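Local coordinates for protein oxidoreductase (Corynebacterium diphtheriae, PDB 3K1Y) that probably acts as an FMN-dependent oxidoreductase of the NADPH-dependent FMN reductase family, built on a flavodoxin-like fold, at residues G102-K105 and M106-I110. Sequence-based numbering, arbitrary orientation.
Sequences GLFK and MFFDI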
loop_
_atom_site.group_PDB
_atom_site.type_symbol
_atom_site.label_atom_id
_atom_site.label_comp_id
_atom_site.label_asym_id
_atom_site.label_seq_id
_atom_site.Cartn_x
_atom_site.Cartn_y
_atom_site.Cartn_z
ATOM N N GLY A 102 -10.313 -9.001 -9.555
ATOM C CA GLY A 102 -10.495 -10.182 -8.738
ATOM C C GLY A 102 -10.087 -11.394 -9.558
ATOM O O GLY A 102 -9.463 -12.320 -9.037
ATOM N N LEU A 103 -10.424 -11.377 -10.848
ATOM C CA LEU A 103 -10.094 -12.484 -11.741
ATOM C C LEU A 103 -8.574 -12.629 -11.878
ATOM O O LEU A 103 -8.039 -13.740 -11.920
ATOM C CB LEU A 103 -10.727 -12.265 -13.116
ATOM C CG LEU A 103 -10.429 -13.323 -14.191
ATOM C CD1 LEU A 103 -11.058 -14.655 -13.794
ATOM C CD2 LEU A 103 -10.972 -12.846 -15.548
ATOM N N PHE A 104 -7.889 -11.495 -11.957
ATOM C CA PHE A 104 -6.445 -11.483 -12.052
ATOM C C PHE A 104 -5.943 -12.134 -10.768
ATOM O O PHE A 104 -5.089 -13.026 -10.796
ATOM C CB PHE A 104 -5.960 -10.032 -12.138
ATOM C CG PHE A 104 -4.460 -9.866 -12.099
ATOM C CD1 PHE A 104 -3.712 -9.905 -13.270
ATOM C CD2 PHE A 104 -3.806 -9.602 -10.889
ATOM C CE1 PHE A 104 -2.332 -9.674 -13.249
ATOM C CE2 PHE A 104 -2.433 -9.371 -10.852
ATOM C CZ PHE A 104 -1.690 -9.404 -12.041
ATOM N N LYS A 105 -6.493 -11.693 -9.641
ATOM C CA LYS A 105 -6.078 -12.217 -8.344
ATOM C C LYS A 105 -6.352 -13.710 -8.223
ATOM O O LYS A 105 -5.529 -14.464 -7.692
ATOM C CB LYS A 105 -6.790 -11.472 -7.208
ATOM C CG LYS A 105 -6.348 -11.893 -5.799
ATOM C CD LYS A 105 -4.828 -11.761 -5.635
ATOM C CE LYS A 105 -4.412 -11.675 -4.168
ATOM N NZ LYS A 105 -4.847 -12.834 -3.338
HETATM N N MSE A 106 -7.505 -14.137 -8.718
HETATM C CA MSE A 106 -7.875 -15.534 -8.638
HETATM C C MSE A 106 -6.812 -16.434 -9.243
HETATM O O MSE A 106 -6.401 -17.417 -8.630
HETATM C CB MSE A 106 -9.206 -15.757 -9.340
HETATM C CG MSE A 106 -9.820 -17.110 -9.067
HETATM SE SE MSE A 106 -11.597 -17.167 -9.783
HETATM C CE MSE A 106 -12.508 -16.149 -8.398
ATOM N N PHE A 107 -6.361 -16.096 -10.446
ATOM C CA PHE A 107 -5.343 -16.891 -11.120
ATOM C C PHE A 107 -4.163 -17.126 -10.180
ATOM O O PHE A 107 -3.797 -18.273 -9.904
ATOM C CB PHE A 107 -4.859 -16.192 -12.395
ATOM C CG PHE A 107 -3.789 -16.958 -13.142
ATOM C CD1 PHE A 107 -4.105 -18.114 -13.854
ATOM C CD2 PHE A 107 -2.463 -16.528 -13.120
ATOM C CE1 PHE A 107 -3.112 -18.832 -14.538
ATOM C CE2 PHE A 107 -1.467 -17.234 -13.795
ATOM C CZ PHE A 107 -1.796 -18.392 -14.508
ATOM N N PHE A 108 -3.575 -16.045 -9.683
ATOM C CA PHE A 108 -2.449 -16.175 -8.770
ATOM C C PHE A 108 -2.791 -17.026 -7.554
ATOM O O PHE A 108 -1.992 -17.874 -7.152
ATOM C CB PHE A 108 -1.951 -14.796 -8.348
ATOM C CG PHE A 108 -1.254 -14.068 -9.448
ATOM C CD1 PHE A 108 0.096 -14.293 -9.698
ATOM C CD2 PHE A 108 -1.965 -13.227 -10.302
ATOM C CE1 PHE A 108 0.729 -13.700 -10.784
ATOM C CE2 PHE A 108 -1.342 -12.627 -11.394
ATOM C CZ PHE A 108 0.007 -12.866 -11.636
ATOM N N ASP A 109 -3.972 -16.820 -6.973
ATOM C CA ASP A 109 -4.369 -17.619 -5.816
ATOM C C ASP A 109 -4.257 -19.113 -6.128
ATOM O O ASP A 109 -3.884 -19.918 -5.275
ATOM C CB ASP A 109 -5.820 -17.328 -5.408
ATOM C CG ASP A 109 -6.031 -15.902 -4.944
ATOM O OD1 ASP A 109 -5.072 -15.278 -4.443
ATOM O OD2 ASP A 109 -7.170 -15.414 -5.060
ATOM N N ILE A 110 -4.588 -19.469 -7.365
ATOM C CA ILE A 110 -4.593 -20.856 -7.818
ATOM C C ILE A 110 -3.221 -21.509 -7.981
ATOM O O ILE A 110 -3.112 -22.732 -7.969
ATOM C CB ILE A 110 -5.397 -20.967 -9.161
ATOM C CG1 ILE A 110 -6.541 -21.952 -8.987
ATOM C CG2 ILE A 110 -4.504 -21.391 -10.323
ATOM C CD1 ILE A 110 -7.573 -21.513 -7.968
#
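K105 and D109, one turn apart on helix 102-110, form an i to i+4 salt bridge in the helix that connects parallel strands 88-94 and 120-127 in a beta-alpha-beta unit of the flavodoxin-like fold. K105 NZ donates to D109 OD1 at 2.7 Å, and OD1 accepts through its syn lone pair, on the side of OD2. Two bends curl the lysine chain, which crosses the aspartate at about a right angle. A long, flexible lysine suits this buried place because its ammonium also reaches F96 O and Y100 O of the second subunit. Aspartate suits its own because its two oxygens can divide their work, OD1 taking the lysine while OD2 accepts G102 N of that subunit, so the ion pair also ties this helix to the second subunit.

The same turns are held by backbone i to i+4 bonds: M106 N to G102 O, F107 N to L103 O at 3.2 Å, and D109 N to K105 O at 2.9 Å, which links the backbones of the ion pair.

On the side facing strand 88-94 and helix 135-146, the flat, apolar F104 and F108 fill the layer against V91 and L143. Their rings meet obliquely, planes at 49° and centroids 4.8 Å apart. F108 has CG beside its nitrogen (chi1 -71°), which turns its ring back toward that of F104. F108 CE2 lies over one face of the F104 ring, displaced toward the rim and 3.3 Å from F104 CZ.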